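Beta-glucoside phosphorylase BglX (Unidentified, PDB 5VQE) cleaves beta-glucosides as a glycoside hydrolase family 3 enzyme, probably passing the glucosyl group to phosphate through a covalent glycosyl-enzyme intermediate. Local coordinates at residues 192-198 with 223-227; 236-242 with 284-290; 147-152 with 163-169. All coordinates share one frame; numbering follows the deposited sequence.

Contact 1. Residues 192-198 with 223-227. With G2F (2-deoxy-2-fluoro-alpha-D-glucopyranose), chain B.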
loop_
_atom_site.group_PDB
_atom_site.type_symbol
_atom_site.label_atom_id
_atom_site.label_comp_id
_atom_site.label_asym_id
_atom_site.label_seq_id
_atom_site.Cartn_x
_atom_site.Cartn_y
_atom_site.Cartn_z
ATOM N N ILE A 192 3.618 6.660 -7.731
ATOM C CA ILE A 192 2.160 6.650 -7.791
ATOM C C ILE A 192 1.692 5.338 -8.408
ATOM O O ILE A 192 2.218 4.896 -9.438
ATOM C CB ILE A 192 1.623 7.871 -8.556
ATOM C CG1 ILE A 192 2.291 8.035 -9.931
ATOM C CG2 ILE A 192 1.781 9.126 -7.695
ATOM C CD1 ILE A 192 1.722 9.215 -10.748
ATOM N N LYS A 193 0.711 4.703 -7.760
ATOM C CA LYS A 193 0.193 3.391 -8.140
ATOM C C LYS A 193 -1.283 3.348 -7.766
ATOM O O LYS A 193 -1.739 4.147 -6.945
ATOM C CB LYS A 193 0.987 2.264 -7.453
ATOM C CG LYS A 193 0.837 2.192 -5.929
ATOM C CD LYS A 193 1.784 1.148 -5.331
ATOM C CE LYS A 193 1.471 0.857 -3.875
ATOM N NZ LYS A 193 2.486 -0.026 -3.211
ATOM N N HIS A 194 -2.056 2.430 -8.359
ATOM C CA HIS A 194 -1.661 1.416 -9.339
ATOM C C HIS A 194 -2.259 1.759 -10.714
ATOM O O HIS A 194 -3.467 1.688 -10.898
ATOM C CB HIS A 194 -2.165 0.034 -8.910
ATOM C CG HIS A 194 -1.715 -0.390 -7.543
ATOM N ND1 HIS A 194 -2.421 -0.080 -6.397
ATOM C CD2 HIS A 194 -0.647 -1.118 -7.139
ATOM C CE1 HIS A 194 -1.799 -0.590 -5.346
ATOM N NE2 HIS A 194 -0.723 -1.230 -5.768
ATOM N N PHE A 195 -1.431 2.132 -11.658
ATOM C CA PHE A 195 -1.928 2.619 -12.938
ATOM C C PHE A 195 -2.372 1.441 -13.807
ATOM O O PHE A 195 -1.676 0.422 -13.870
ATOM C CB PHE A 195 -0.835 3.423 -13.629
ATOM C CG PHE A 195 -1.155 3.825 -15.045
ATOM C CD1 PHE A 195 -0.723 3.055 -16.107
ATOM C CD2 PHE A 195 -1.840 5.006 -15.312
ATOM C CE1 PHE A 195 -1.001 3.425 -17.409
ATOM C CE2 PHE A 195 -2.123 5.377 -16.617
ATOM C CZ PHE A 195 -1.704 4.582 -17.659
ATOM N N PRO A 196 -3.504 1.554 -14.527
ATOM C CA PRO A 196 -4.384 2.695 -14.788
ATOM C C PRO A 196 -5.477 2.959 -13.757
ATOM O O PRO A 196 -6.329 3.813 -14.011
ATOM C CB PRO A 196 -5.013 2.319 -16.134
ATOM C CG PRO A 196 -5.155 0.866 -16.050
ATOM C CD PRO A 196 -3.862 0.414 -15.384
ATOM N N GLY A 197 -5.472 2.242 -12.636
ATOM C CA GLY A 197 -6.320 2.610 -11.523
ATOM C C GLY A 197 -7.149 1.487 -10.947
ATOM O O GLY A 197 -8.104 1.021 -11.576
ATOM N N ASP A 198 -6.816 1.053 -9.736
ATOM C CA ASP A 198 -7.672 0.089 -9.074
ATOM C C ASP A 198 -8.849 0.803 -8.407
ATOM O O ASP A 198 -8.862 2.030 -8.239
ATOM C CB ASP A 198 -6.887 -0.727 -8.050
ATOM C CG ASP A 198 -7.379 -2.162 -7.962
ATOM O OD1 ASP A 198 -8.563 -2.403 -8.297
ATOM O OD2 ASP A 198 -6.582 -3.052 -7.590
ATOM N N TYR A 223 -9.710 9.036 -12.653
ATOM C CA TYR A 223 -8.327 8.562 -12.564
ATOM C C TYR A 223 -7.375 9.462 -13.344
ATOM O O TYR A 223 -6.303 9.827 -12.847
ATOM C CB TYR A 223 -8.232 7.115 -13.059
ATOM C CG TYR A 223 -8.853 6.148 -12.091
ATOM C CD1 TYR A 223 -8.111 5.601 -11.050
ATOM C CD2 TYR A 223 -10.196 5.808 -12.184
ATOM C CE1 TYR A 223 -8.691 4.723 -10.146
ATOM C CE2 TYR A 223 -10.775 4.933 -11.281
ATOM C CZ TYR A 223 -10.016 4.399 -10.267
ATOM O OH TYR A 223 -10.595 3.531 -9.368
ATOM N N GLY A 224 -7.741 9.827 -14.572
ATOM C CA GLY A 224 -6.865 10.673 -15.365
ATOM C C GLY A 224 -6.587 12.008 -14.699
ATOM O O GLY A 224 -5.459 12.506 -14.728
ATOM N N ARG A 225 -7.605 12.596 -14.070
ATOM C CA ARG A 225 -7.411 13.849 -13.351
ATOM C C ARG A 225 -6.400 13.693 -12.224
ATOM O O ARG A 225 -5.558 14.572 -12.010
ATOM C CB ARG A 225 -8.746 14.334 -12.796
ATOM C CG ARG A 225 -8.682 15.662 -12.066
ATOM C CD ARG A 225 -10.066 16.060 -11.576
ATOM N NE ARG A 225 -10.035 17.226 -10.698
ATOM C CZ ARG A 225 -10.030 18.488 -11.124
ATOM N NH1 ARG A 225 -10.046 18.759 -12.421
ATOM N NH2 ARG A 225 -10.000 19.482 -10.252
ATOM N N ILE A 226 -6.470 12.583 -11.489
ATOM C CA ILE A 226 -5.548 12.354 -10.376
ATOM C C ILE A 226 -4.131 12.131 -10.890
ATOM O O ILE A 226 -3.172 12.752 -10.412
ATOM C CB ILE A 226 -6.027 11.163 -9.525
ATOM C CG1 ILE A 226 -7.413 11.450 -8.944
ATOM C CG2 ILE A 226 -5.032 10.867 -8.409
ATOM C CD1 ILE A 226 -8.029 10.262 -8.257
ATOM N N TYR A 227 -3.969 11.228 -11.858
ATOM C CA TYR A 227 -2.635 10.989 -12.398
ATOM C C TYR A 227 -2.023 12.277 -12.940
ATOM O O TYR A 227 -0.860 12.584 -12.653
ATOM C CB TYR A 227 -2.688 9.888 -13.461
ATOM C CG TYR A 227 -2.611 8.536 -12.802
ATOM C CD1 TYR A 227 -3.761 7.837 -12.459
ATOM C CD2 TYR A 227 -1.379 7.989 -12.453
ATOM C CE1 TYR A 227 -3.686 6.621 -11.817
ATOM C CE2 TYR A 227 -1.297 6.767 -11.816
ATOM C CZ TYR A 227 -2.446 6.096 -11.492
ATOM O OH TYR A 227 -2.358 4.892 -10.847
HETATM C C1 G2F B . 2.499 -5.233 -6.705
HETATM C C2 G2F B . 1.486 -4.460 -5.800
HETATM C C3 G2F B . 2.133 -3.097 -5.411
HETATM C C4 G2F B . 3.516 -3.375 -4.745
HETATM C C5 G2F B . 4.393 -4.184 -5.761
HETATM C C6 G2F B . 5.787 -4.565 -5.120
HETATM O O3 G2F B . 1.331 -2.515 -4.417
HETATM O O4 G2F B . 4.147 -2.137 -4.559
HETATM O O5 G2F B . 3.731 -5.404 -6.049
HETATM O O6 G2F B . 5.552 -5.191 -3.891
HETATM F F2 G2F B . 0.343 -4.223 -6.481
#
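Ile192 meets Tyr227 through the end of its longer branch, with CD1 3.7 Å from Tyr227 CD2. The two side chains run past each other in opposite directions. Lys193 and His194 turn from the helix toward the sugar in this TIM-barrel active site. The extended Lys193 chain brings NZ 3.0 Å from both G2F O3 and G2F O4, and NZ also forms a salt bridge with Glu146 and a hydrogen bond with Tyr145 O. A cis peptide precedes His194. His194 NE2 lies 2.8 Å from G2F O3 in a nearly straight hydrogen bond, while ND1 is held by Asp150, which fixes the turn of the ring. Lys193 CG lies over one face of that imidazole. With chi1 at 172°, Phe195 swings CG opposite its N, which sends the ring edge over the face of Tyr227. The result is a T-shaped pair with planes 80° apart and CD2 above the tyrosine ring. A second cis peptide leads into Pro196, whose carbonyl O accepts from Trp219. Gly197 lies against Tyr223, its CA 3.5 Å from Tyr223 CE1. A CB here would strike that ring. Asp198 supplies its carbonyl O to Tyr223 OH at 2.6 Å, and the hydroxyl sits above the carbonyl plane. The carboxylate of Asp198 goes instead to Asn157. The contact thus packs strand 191-195 and the turn after it against helix 216-232. Strand 237-244 pairs with 191-195, helix 268-278 packs on Phe195 and Pro196, and helix 169-184 lies against the same helix 216-232.

Contact 2. Residues 236-242 with 284-290. With G2F (2-deoxy-2-fluoro-alpha-D-glucopyranose), chain B.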
loop_
_atom_site.group_PDB
_atom_site.type_symbol
_atom_site.label_atom_id
_atom_site.label_comp_id
_atom_site.label_asym_id
_atom_site.label_seq_id
_atom_site.Cartn_x
_atom_site.Cartn_y
_atom_site.Cartn_z
ATOM N N GLU A 236 8.056 11.089 -9.167
ATOM C CA GLU A 236 9.294 10.629 -9.784
ATOM C C GLU A 236 9.092 9.333 -10.555
ATOM O O GLU A 236 9.650 9.170 -11.645
ATOM C CB GLU A 236 10.377 10.442 -8.731
ATOM C CG GLU A 236 10.766 11.727 -8.017
ATOM C CD GLU A 236 9.924 12.022 -6.798
ATOM O OE1 GLU A 236 8.967 11.262 -6.512
ATOM O OE2 GLU A 236 10.225 13.028 -6.120
ATOM N N THR A 237 8.305 8.408 -10.008
ATOM C CA THR A 237 8.112 7.105 -10.619
ATOM C C THR A 237 6.633 6.755 -10.560
ATOM O O THR A 237 5.863 7.335 -9.784
ATOM C CB THR A 237 8.948 6.006 -9.938
ATOM O OG1 THR A 237 8.316 5.574 -8.722
ATOM C CG2 THR A 237 10.379 6.490 -9.633
ATOM N N LEU A 238 6.251 5.802 -11.406
ATOM C CA LEU A 238 4.879 5.340 -11.534
ATOM C C LEU A 238 4.895 3.828 -11.706
ATOM O O LEU A 238 5.761 3.283 -12.399
ATOM C CB LEU A 238 4.188 6.024 -12.719
ATOM C CG LEU A 238 2.785 5.571 -13.121
ATOM C CD1 LEU A 238 2.007 6.750 -13.662
ATOM C CD2 LEU A 238 2.845 4.459 -14.164
ATOM N N MET A 239 3.947 3.153 -11.076
ATOM C CA MET A 239 3.860 1.699 -11.148
ATOM C C MET A 239 2.684 1.310 -12.032
ATOM O O MET A 239 1.527 1.618 -11.715
ATOM C CB MET A 239 3.723 1.075 -9.760
ATOM C CG MET A 239 3.720 -0.449 -9.795
ATOM S SD MET A 239 3.696 -1.217 -8.170
ATOM C CE MET A 239 5.366 -0.944 -7.633
ATOM N N SER A 240 2.986 0.636 -13.135
ATOM C CA SER A 240 1.975 0.149 -14.067
ATOM C C SER A 240 1.572 -1.267 -13.673
ATOM O O SER A 240 2.401 -2.184 -13.681
ATOM C CB SER A 240 2.515 0.192 -15.498
ATOM O OG SER A 240 1.494 -0.137 -16.438
ATOM N N ALA A 241 0.308 -1.445 -13.324
ATOM C CA ALA A 241 -0.149 -2.664 -12.683
ATOM C C ALA A 241 -0.921 -3.525 -13.672
ATOM O O ALA A 241 -1.067 -3.193 -14.848
ATOM C CB ALA A 241 -0.987 -2.330 -11.450
ATOM N N HIS A 242 -1.422 -4.650 -13.174
ATOM C CA HIS A 242 -1.986 -5.685 -14.034
ATOM C C HIS A 242 -3.491 -5.512 -14.171
ATOM O O HIS A 242 -4.287 -6.431 -13.985
ATOM C CB HIS A 242 -1.614 -7.051 -13.480
ATOM C CG HIS A 242 -0.192 -7.130 -13.029
ATOM N ND1 HIS A 242 0.860 -6.713 -13.816
ATOM C CD2 HIS A 242 0.353 -7.551 -11.861
ATOM C CE1 HIS A 242 1.993 -6.881 -13.155
ATOM N NE2 HIS A 242 1.713 -7.385 -11.966
ATOM N N LEU A 284 10.103 7.560 -14.195
ATOM C CA LEU A 284 10.361 6.132 -14.341
ATOM C C LEU A 284 9.068 5.334 -14.213
ATOM O O LEU A 284 8.293 5.533 -13.271
ATOM C CB LEU A 284 11.364 5.682 -13.276
ATOM C CG LEU A 284 12.075 4.324 -13.394
ATOM C CD1 LEU A 284 13.129 4.204 -12.328
ATOM C CD2 LEU A 284 11.132 3.145 -13.222
ATOM N N ILE A 285 8.851 4.403 -15.138
ATOM C CA ILE A 285 7.714 3.487 -15.087
ATOM C C ILE A 285 8.233 2.108 -14.698
ATOM O O ILE A 285 9.115 1.558 -15.368
ATOM C CB ILE A 285 6.969 3.421 -16.431
ATOM C CG1 ILE A 285 6.370 4.774 -16.801
ATOM C CG2 ILE A 285 5.868 2.368 -16.372
ATOM C CD1 ILE A 285 5.800 4.826 -18.204
ATOM N N CYS A 286 7.687 1.540 -13.632
ATOM C CA CYS A 286 7.986 0.163 -13.263
ATOM C C CYS A 286 6.697 -0.642 -13.261
ATOM O O CYS A 286 5.602 -0.092 -13.103
ATOM C CB CYS A 286 8.682 0.066 -11.901
ATOM S SG CYS A 286 7.686 0.588 -10.485
ATOM N N THR A 287 6.826 -1.946 -13.472
ATOM C CA THR A 287 5.659 -2.805 -13.390
ATOM C C THR A 287 5.358 -3.134 -11.933
ATOM O O THR A 287 6.206 -3.005 -11.046
ATOM C CB THR A 287 5.849 -4.103 -14.180
ATOM O OG1 THR A 287 6.789 -4.959 -13.523
ATOM C CG2 THR A 287 6.357 -3.828 -15.598
ATOM N N ASP A 288 4.114 -3.521 -11.689
ATOM C CA ASP A 288 3.812 -4.237 -10.467
ATOM C C ASP A 288 4.437 -5.624 -10.555
ATOM O O ASP A 288 4.835 -6.079 -11.633
ATOM C CB ASP A 288 2.303 -4.318 -10.259
ATOM C CG ASP A 288 1.930 -4.792 -8.872
ATOM O OD1 ASP A 288 2.722 -4.558 -7.913
ATOM O OD2 ASP A 288 0.843 -5.384 -8.780
ATOM N N ALA A 289 4.540 -6.286 -9.402
ATOM C CA ALA A 289 5.242 -7.567 -9.299
ATOM C C ALA A 289 4.805 -8.543 -10.388
ATOM O O ALA A 289 3.612 -8.825 -10.545
ATOM C CB ALA A 289 4.993 -8.173 -7.913
ATOM N N THR A 290 5.783 -9.079 -11.128
ATOM C CA THR A 290 5.497 -9.842 -12.343
ATOM C C THR A 290 5.122 -11.295 -12.086
ATOM O O THR A 290 4.777 -11.997 -13.043
ATOM C CB THR A 290 6.691 -9.824 -13.299
ATOM O OG1 THR A 290 7.735 -10.655 -12.778
ATOM C CG2 THR A 290 7.215 -8.397 -13.520
HETATM C C1 G2F B . 2.499 -5.233 -6.705
HETATM C C2 G2F B . 1.486 -4.460 -5.800
HETATM C C3 G2F B . 2.133 -3.097 -5.411
HETATM C C4 G2F B . 3.516 -3.375 -4.745
HETATM C C5 G2F B . 4.393 -4.184 -5.761
HETATM C C6 G2F B . 5.787 -4.565 -5.120
HETATM O O3 G2F B . 1.331 -2.515 -4.417
HETATM O O4 G2F B . 4.147 -2.137 -4.559
HETATM O O5 G2F B . 3.731 -5.404 -6.049
HETATM O O6 G2F B . 5.552 -5.191 -3.891
HETATM F F2 G2F B . 0.343 -4.223 -6.481
#
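Two neighbouring parallel strands of the TIM barrel form this contact, and their C-terminal ends reach the pocket that holds the trapped 2-deoxy-2-fluoroglucosyl-enzyme. Strand 237-240 runs beside 284-287 at 29°. Leu238 N donates to Leu284 O, Cys286 N donates back to Leu238 O at 2.9 Å, and Ser240 N to Cys286 O continues the pattern. Asp288 N closes the ladder on Ser240 O. Leu238 and Ile285 share one face of the sheet, under helix 268-278. Met239 and Cys286 share the other, with Met239 CE 4.0 Å from Cys286 SG. A chi1 of -176° and a bend at chi3 carry Met239 CE to 3.5 Å from G2F O4. Met239 SD lies 3.5 Å from Asp288 OD1. Asp288 OD1 is bonded covalently to G2F C1 at 1.4 Å, consistent with Asp288 being the nucleophile of the family 3 retaining mechanism. OD1 also takes a weak bond from Ala289 N. The ester carbonyl oxygen Asp288 OD2 makes an unusually close, non-bonding approach of 2.6 Å to G2F F2. His242 stands across Asp288, its ring 25° from the plane of the ester group. Ser265 holds ND1 of this imidazole. His242 NE2 donates to Ala289 O at 2.8 Å from above the carbonyl plane.

Contact 3. Residues 147-152 with 163-169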
loop_
_atom_site.group_PDB
_atom_site.type_symbol
_atom_site.label_atom_id
_atom_site.label_comp_id
_atom_site.label_asym_id
_atom_site.label_seq_id
_atom_site.Cartn_x
_atom_site.Cartn_y
_atom_site.Cartn_z
ATOM N N PRO A 147 2.793 7.024 -3.126
ATOM C CA PRO A 147 1.448 6.751 -2.618
ATOM C C PRO A 147 0.489 6.070 -3.580
ATOM O O PRO A 147 0.587 6.156 -4.801
ATOM C CB PRO A 147 0.926 8.147 -2.298
ATOM C CG PRO A 147 1.500 8.972 -3.402
ATOM C CD PRO A 147 2.891 8.404 -3.643
ATOM N N ILE A 148 -0.465 5.390 -2.966
ATOM C CA ILE A 148 -1.579 4.777 -3.674
ATOM C C ILE A 148 -2.597 5.858 -3.998
ATOM O O ILE A 148 -3.133 6.511 -3.094
ATOM C CB ILE A 148 -2.206 3.661 -2.829
ATOM C CG1 ILE A 148 -1.215 2.496 -2.726
ATOM C CG2 ILE A 148 -3.536 3.183 -3.426
ATOM C CD1 ILE A 148 -1.581 1.468 -1.702
ATOM N N ILE A 149 -2.862 6.048 -5.287
ATOM C CA ILE A 149 -3.841 7.033 -5.730
ATOM C C ILE A 149 -4.975 6.322 -6.452
ATOM O O ILE A 149 -5.651 6.907 -7.303
ATOM C CB ILE A 149 -3.192 8.120 -6.608
ATOM C CG1 ILE A 149 -2.456 7.504 -7.803
ATOM C CG2 ILE A 149 -2.263 8.972 -5.758
ATOM C CD1 ILE A 149 -1.985 8.543 -8.816
ATOM N N ASP A 150 -5.204 5.057 -6.102
ATOM C CA ASP A 150 -6.446 4.398 -6.473
ATOM C C ASP A 150 -7.621 5.081 -5.789
ATOM O O ASP A 150 -7.483 5.682 -4.721
ATOM C CB ASP A 150 -6.429 2.926 -6.070
ATOM C CG ASP A 150 -5.303 2.152 -6.718
ATOM O OD1 ASP A 150 -4.967 2.460 -7.879
ATOM O OD2 ASP A 150 -4.778 1.223 -6.064
ATOM N N ILE A 151 -8.789 4.971 -6.415
ATOM C CA ILE A 151 -10.036 5.514 -5.884
ATOM C C ILE A 151 -10.838 4.344 -5.343
ATOM O O ILE A 151 -11.061 3.363 -6.056
ATOM C CB ILE A 151 -10.830 6.263 -6.972
ATOM C CG1 ILE A 151 -9.999 7.384 -7.596
ATOM C CG2 ILE A 151 -12.126 6.817 -6.399
ATOM C CD1 ILE A 151 -10.616 7.967 -8.862
ATOM N N ASP A 152 -11.281 4.440 -4.087
ATOM C CA ASP A 152 -12.049 3.358 -3.463
ATOM C C ASP A 152 -13.524 3.456 -3.862
ATOM O O ASP A 152 -14.423 3.594 -3.032
ATOM C CB ASP A 152 -11.879 3.400 -1.946
ATOM C CG ASP A 152 -12.270 2.094 -1.268
ATOM O OD1 ASP A 152 -12.228 1.034 -1.926
ATOM O OD2 ASP A 152 -12.601 2.125 -0.056
ATOM N N ARG A 163 -6.133 0.958 2.008
ATOM C CA ARG A 163 -4.879 1.367 1.386
ATOM C C ARG A 163 -5.020 2.664 0.604
ATOM O O ARG A 163 -4.000 3.248 0.212
ATOM C CB ARG A 163 -4.355 0.264 0.463
ATOM C CG ARG A 163 -3.983 -1.036 1.179
ATOM C CD ARG A 163 -3.612 -2.112 0.174
ATOM N NE ARG A 163 -2.272 -1.937 -0.377
ATOM C CZ ARG A 163 -1.870 -2.436 -1.541
ATOM N NH1 ARG A 163 -2.711 -3.137 -2.298
ATOM N NH2 ARG A 163 -0.632 -2.224 -1.960
ATOM N N THR A 164 -6.245 3.120 0.366
ATOM C CA THR A 164 -6.513 4.348 -0.363
ATOM C C THR A 164 -6.831 5.481 0.605
ATOM O O THR A 164 -7.081 5.278 1.795
ATOM C CB THR A 164 -7.692 4.180 -1.333
ATOM O OG1 THR A 164 -8.925 4.202 -0.601
ATOM C CG2 THR A 164 -7.598 2.887 -2.126
ATOM N N TYR A 165 -6.834 6.696 0.060
ATOM C CA TYR A 165 -7.337 7.871 0.750
ATOM C C TYR A 165 -8.839 8.047 0.551
ATOM O O TYR A 165 -9.359 9.161 0.691
ATOM C CB TYR A 165 -6.584 9.123 0.284
ATOM C CG TYR A 165 -5.113 9.086 0.614
ATOM C CD1 TYR A 165 -4.678 9.060 1.932
ATOM C CD2 TYR A 165 -4.155 9.064 -0.390
ATOM C CE1 TYR A 165 -3.333 9.011 2.242
ATOM C CE2 TYR A 165 -2.803 9.018 -0.085
ATOM C CZ TYR A 165 -2.404 8.988 1.230
ATOM O OH TYR A 165 -1.066 8.933 1.533
ATOM N N GLY A 166 -9.546 6.966 0.239
ATOM C CA GLY A 166 -10.988 7.004 0.145
ATOM C C GLY A 166 -11.484 7.113 -1.279
ATOM O O GLY A 166 -10.803 6.694 -2.218
ATOM N N SER A 167 -12.672 7.687 -1.453
ATOM C CA SER A 167 -13.359 7.654 -2.736
ATOM C C SER A 167 -13.523 9.027 -3.372
ATOM O O SER A 167 -14.173 9.131 -4.415
ATOM C CB SER A 167 -14.728 6.993 -2.568
ATOM O OG SER A 167 -15.523 7.702 -1.634
ATOM N N ASP A 168 -12.954 10.084 -2.785
ATOM C CA ASP A 168 -13.085 11.422 -3.349
ATOM C C ASP A 168 -11.807 11.825 -4.073
ATOM O O ASP A 168 -10.771 12.029 -3.416
ATOM C CB ASP A 168 -13.412 12.442 -2.261
ATOM C CG ASP A 168 -13.544 13.852 -2.817
ATOM O OD1 ASP A 168 -14.443 14.084 -3.648
ATOM O OD2 ASP A 168 -12.738 14.727 -2.446
ATOM N N PRO A 169 -11.829 11.992 -5.396
ATOM C CA PRO A 169 -10.590 12.342 -6.109
ATOM C C PRO A 169 -9.888 13.581 -5.582
ATOM O O PRO A 169 -8.654 13.618 -5.554
ATOM C CB PRO A 169 -11.081 12.534 -7.549
ATOM C CG PRO A 169 -12.207 11.596 -7.661
ATOM C CD PRO A 169 -12.913 11.650 -6.333
HETATM O O HOH W 1 -5.869 6.765 -2.719
HETATM O O HOH W 2 -3.215 5.718 -0.159
HETATM O O HOH W 3 -0.599 6.576 0.042
#
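Ile148 and Arg163 cross where two loop segments of the TIM-barrel domain meet, between strand 143-144 and helix 169-184. Ile148 CD1 lies over one face of the guanidinium, 3.7 Å from Arg163 NE. The Arg163 chain bends at chi3 (77°), and this turns the flat group across the isoleucine tip. Glu94 binds NE and Ile159 O binds NH1, so the plane is held while NH2 reaches O3 of the sugar. Thr164 is wedged between Asp150 and Asp152. Its methyl CG2 lies 4.1 Å from Asp150 CB. Its hydroxyl lies across Asp152, with OG1 3.3 Å from Asp152 CB. Thr164 OG1 accepts from Gly166 N at 3.0 Å, an ST turn, and bonds to Asn161 O. With an alanine at Thr164, Gly166 N would probably lose its acceptor and the turn that presents Gly166 O to Asp152 would be less firmly set. Ile151 meets Pro169 at about a right angle, through CD1 and the ring CG. Tyr165 brings its ring edge to Pro147 CB. One water bridges the backbones: it donates to Ile148 O and Asp150 O and accepts from Tyr165 N. A second water joins Ile148 O to Arg163 O and lies over one face of the Tyr165 ring, offset toward the rim. The direct backbone link is nearly straight (169°): Asp152 N donates to Gly166 O at 3.0 Å, from above the carbonyl plane.

How the contacts relate
All three contacts are buried in the family 3 N-terminal domain, though contact 3 includes partly exposed residues. Contacts 1 and 2 share a sheet. Strands 191-195 and 237-244 are neighbours in it, joined by Ile192 O to Met239 N and Phe195 O to Ala241 N. Contact 1 is strand against helix, built on aromatic packing. Contact 2 is strand against strand, built on backbone bonds. Contact 3 has no regular strand pairing and relies on waters and a turn. It meets contact 1 where Ile149 N bonds Lys193 O, but stays about 7 Å from contact 2 at the nearest atoms. Each brings side chains to the sugar: hydrogen-bonding groups from contacts 1 and 3, the covalent attachment from contact 2.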